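Local coordinates for protein N2152 (Neocallimastix frontalis, PDB 5U22) that probably hydrolyses rare arabinosyl-containing glycosides as a family 39 glycoside hydrolase with a TIM barrel and a beta-sandwich domain, at residues A[311-319]-A[332-343]. Sequence-based numbering, arbitrary orientation.
Sequences DMTGDMVSV and AASVDASAQYVS
Thr313 OG1 donates a 2.5 Å hydrogen bond to Asp336 OD2, which accepts through its anti lone pair, the one turned away from OD1. At the same OG1 the Tyr341 hydroxyl arrives, OH 2.7 Å away, with the threonine oxygen at the ring edge, near its plane, and the two side chains roughly perpendicular. Thr313 OG1 sits between its backbone N and carbonyl carbon (chi1 54°), a torsion that points it at both partners. Asp336 OD1 turns back into its own loop: Ser338 N approaches it almost end-on to the C-O bond, making an Asx turn, and Ala339 N, 2.9 Å from OD1 and well out of the carboxylate plane, extends this to an Asx motif. A leucine in place of Asp336 would probably leave the Thr313 hydroxyl without its acceptor and deprive the Ser338 and Ala339 amides of the oxygen that ties down the turn. At Gly314 a side chain would collide with Val335 O. Beyond it the strands pair antiparallel, Asp315 N to Val335 O at 2.9 Å and Val335 N to Asp315 O at 2.8 Å. On the sheet face of Val317, its CG1 meets Val335 CG2 with the side chains crossing at about a right angle, while CG2 packs on Ala333 CB at 3.7 Å; Val27 of strand 23-28 adjoins this patch. On the other face, Met316 folds back at chi2 and chi3, laying SD against Ser334 CB and CE against Ala332 CB. Met312 extends alongside Ser334 until a bend at chi3 brings CE 3.4 Å from Ser343 O. A water bridges Ser334 OG and Thr313 O. The Tyr341 ring also stacks on Tyr419. Strands 315-320, 330-336 and 341-347 thus form a consecutive antiparallel meander, whose second turn carries a G1 beta bulge opposite Asp336, within the beta-sandwich domain that accompanies the TIM barrel.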
loop_
_atom_site.group_PDB
_atom_site.type_symbol
_atom_site.label_atom_id
_atom_site.label_comp_id
_atom_site.label_asym_id
_atom_site.label_seq_id
_atom_site.Cartn_x
_atom_site.Cartn_y
_atom_site.Cartn_z
ATOM N N ASP A 311 3.198 -6.911 11.943
ATOM C CA ASP A 311 3.673 -8.005 12.790
ATOM C C ASP A 311 3.576 -9.359 12.112
ATOM O O ASP A 311 4.143 -10.329 12.629
ATOM C CB ASP A 311 2.875 -8.092 14.101
ATOM C CG ASP A 311 3.174 -6.958 15.059
ATOM O OD1 ASP A 311 4.159 -6.222 14.835
ATOM O OD2 ASP A 311 2.424 -6.825 16.058
ATOM N N MET A 312 2.837 -9.463 11.007
ATOM C CA MET A 312 2.624 -10.763 10.393
ATOM C C MET A 312 3.941 -11.325 9.881
ATOM O O MET A 312 4.745 -10.609 9.276
ATOM C CB MET A 312 1.609 -10.656 9.255
ATOM C CG MET A 312 0.187 -10.376 9.739
ATOM S SD MET A 312 -0.972 -10.246 8.354
ATOM C CE MET A 312 -2.328 -11.243 8.957
ATOM N N THR A 313 4.164 -12.612 10.154
ATOM C CA THR A 313 5.349 -13.349 9.731
ATOM C C THR A 313 4.906 -14.670 9.112
ATOM O O THR A 313 3.739 -15.061 9.210
ATOM C CB THR A 313 6.315 -13.588 10.908
ATOM O OG1 THR A 313 5.620 -14.221 11.990
ATOM C CG2 THR A 313 6.905 -12.274 11.414
ATOM N N GLY A 314 5.841 -15.363 8.460
ATOM C CA GLY A 314 5.514 -16.626 7.806
ATOM C C GLY A 314 4.954 -16.441 6.408
ATOM O O GLY A 314 5.481 -15.640 5.629
ATOM N N ASP A 315 3.894 -17.170 6.076
ATOM C CA ASP A 315 3.291 -17.126 4.750
ATOM C C ASP A 315 1.928 -16.463 4.810
ATOM O O ASP A 315 1.158 -16.707 5.739
ATOM C CB ASP A 315 3.099 -18.528 4.172
ATOM C CG ASP A 315 4.389 -19.209 3.864
ATOM O OD1 ASP A 315 5.341 -18.514 3.454
ATOM O OD2 ASP A 315 4.441 -20.444 4.017
ATOM N N MET A 316 1.615 -15.662 3.796
ATOM C CA MET A 316 0.241 -15.221 3.605
ATOM C C MET A 316 -0.552 -16.353 2.964
ATOM O O MET A 316 -0.042 -17.062 2.093
ATOM C CB MET A 316 0.191 -13.966 2.722
ATOM C CG MET A 316 1.123 -12.855 3.170
ATOM S SD MET A 316 0.796 -12.323 4.871
ATOM C CE MET A 316 -0.901 -11.730 4.692
ATOM N N VAL A 317 -1.792 -16.542 3.419
ATOM C CA VAL A 317 -2.634 -17.623 2.927
ATOM C C VAL A 317 -3.961 -17.056 2.444
ATOM O O VAL A 317 -4.350 -15.934 2.778
ATOM C CB VAL A 317 -2.877 -18.707 3.993
ATOM C CG1 VAL A 317 -1.568 -19.373 4.364
ATOM C CG2 VAL A 317 -3.518 -18.107 5.243
ATOM N N SER A 318 -4.674 -17.875 1.673
ATOM C CA SER A 318 -5.855 -17.400 0.966
ATOM C C SER A 318 -7.010 -17.118 1.915
ATOM O O SER A 318 -7.287 -17.878 2.850
ATOM C CB SER A 318 -6.282 -18.414 -0.089
ATOM O OG SER A 318 -5.337 -18.436 -1.156
ATOM N N VAL A 319 -7.678 -16.002 1.666
ATOM C CA VAL A 319 -8.885 -15.604 2.373
ATOM C C VAL A 319 -9.988 -15.511 1.338
ATOM O O VAL A 319 -9.822 -14.830 0.318
ATOM C CB VAL A 319 -8.712 -14.246 3.085
ATOM C CG1 VAL A 319 -10.050 -13.785 3.672
ATOM C CG2 VAL A 319 -7.637 -14.334 4.176
ATOM N N ALA A 332 -6.689 -10.339 5.302
ATOM C CA ALA A 332 -5.498 -11.106 4.981
ATOM C C ALA A 332 -5.114 -11.973 6.167
ATOM O O ALA A 332 -5.376 -11.628 7.323
ATOM C CB ALA A 332 -4.321 -10.191 4.608
ATOM N N ALA A 333 -4.462 -13.092 5.871
ATOM C CA ALA A 333 -4.140 -14.057 6.907
ATOM C C ALA A 333 -2.721 -14.552 6.720
ATOM O O ALA A 333 -2.255 -14.701 5.587
ATOM C CB ALA A 333 -5.104 -15.242 6.885
ATOM N N SER A 334 -2.041 -14.816 7.838
ATOM C CA SER A 334 -0.685 -15.345 7.799
ATOM C C SER A 334 -0.583 -16.575 8.694
ATOM O O SER A 334 -1.308 -16.713 9.686
ATOM C CB SER A 334 0.340 -14.284 8.229
ATOM O OG SER A 334 0.146 -13.933 9.587
ATOM N N VAL A 335 0.307 -17.489 8.317
ATOM C CA VAL A 335 0.609 -18.673 9.113
ATOM C C VAL A 335 2.114 -18.742 9.284
ATOM O O VAL A 335 2.853 -18.623 8.302
ATOM C CB VAL A 335 0.097 -19.971 8.462
ATOM C CG1 VAL A 335 0.510 -21.174 9.315
ATOM C CG2 VAL A 335 -1.402 -19.932 8.265
ATOM N N ASP A 336 2.566 -18.950 10.522
ATOM C CA ASP A 336 3.989 -19.022 10.843
ATOM C C ASP A 336 4.241 -20.291 11.651
ATOM O O ASP A 336 3.850 -20.367 12.820
ATOM C CB ASP A 336 4.422 -17.783 11.625
ATOM C CG ASP A 336 5.927 -17.724 11.864
ATOM O OD1 ASP A 336 6.586 -18.778 11.971
ATOM O OD2 ASP A 336 6.458 -16.600 11.960
ATOM N N ALA A 337 4.913 -21.274 11.043
ATOM C CA ALA A 337 5.178 -22.535 11.729
ATOM C C ALA A 337 6.301 -22.449 12.757
ATOM O O ALA A 337 6.399 -23.336 13.612
ATOM C CB ALA A 337 5.519 -23.634 10.717
ATOM N N SER A 338 7.154 -21.422 12.696
ATOM C CA SER A 338 8.211 -21.286 13.689
ATOM C C SER A 338 7.729 -20.539 14.925
ATOM O O SER A 338 8.045 -20.938 16.048
ATOM C CB SER A 338 9.435 -20.585 13.097
ATOM O OG SER A 338 10.316 -21.526 12.515
ATOM N N ALA A 339 6.980 -19.453 14.740
ATOM C CA ALA A 339 6.389 -18.760 15.876
ATOM C C ALA A 339 5.145 -19.477 16.381
ATOM O O ALA A 339 4.694 -19.208 17.505
ATOM C CB ALA A 339 6.052 -17.313 15.485
ATOM N N GLN A 340 4.599 -20.382 15.564
ATOM C CA GLN A 340 3.447 -21.222 15.893
ATOM C C GLN A 340 2.194 -20.389 16.169
ATOM O O GLN A 340 1.574 -20.476 17.229
ATOM C CB GLN A 340 3.779 -22.169 17.050
ATOM C CG GLN A 340 4.887 -23.158 16.645
ATOM C CD GLN A 340 5.059 -24.315 17.609
ATOM O OE1 GLN A 340 5.047 -25.485 17.204
ATOM N NE2 GLN A 340 5.239 -23.998 18.881
ATOM N N TYR A 341 1.799 -19.604 15.162
ATOM C CA TYR A 341 0.538 -18.881 15.244
ATOM C C TYR A 341 -0.061 -18.713 13.857
ATOM O O TYR A 341 0.618 -18.865 12.837
ATOM C CB TYR A 341 0.697 -17.513 15.926
ATOM C CG TYR A 341 1.349 -16.431 15.078
ATOM C CD1 TYR A 341 2.723 -16.273 15.065
ATOM C CD2 TYR A 341 0.577 -15.549 14.321
ATOM C CE1 TYR A 341 3.321 -15.281 14.308
ATOM C CE2 TYR A 341 1.170 -14.555 13.544
ATOM C CZ TYR A 341 2.543 -14.425 13.546
ATOM O OH TYR A 341 3.137 -13.435 12.780
ATOM N N VAL A 342 -1.361 -18.429 13.851
ATOM C CA VAL A 342 -2.105 -17.959 12.689
ATOM C C VAL A 342 -2.701 -16.599 13.040
ATOM O O VAL A 342 -3.214 -16.405 14.149
ATOM C CB VAL A 342 -3.229 -18.940 12.303
ATOM C CG1 VAL A 342 -4.016 -18.422 11.094
ATOM C CG2 VAL A 342 -2.666 -20.333 12.074
ATOM N N SER A 343 -2.658 -15.666 12.096
ATOM C CA SER A 343 -3.231 -14.341 12.304
ATOM C C SER A 343 -4.134 -13.994 11.130
ATOM O O SER A 343 -3.738 -14.147 9.975
ATOM C CB SER A 343 -2.142 -13.279 12.450
ATOM O OG SER A 343 -2.722 -11.993 12.650
HETATM O O HOH W 1 1.528 -11.303 13.982
HETATM O O HOH W 2 1.555 -15.751 10.689
HETATM O O HOH W 3 -3.893 -13.186 3.016
#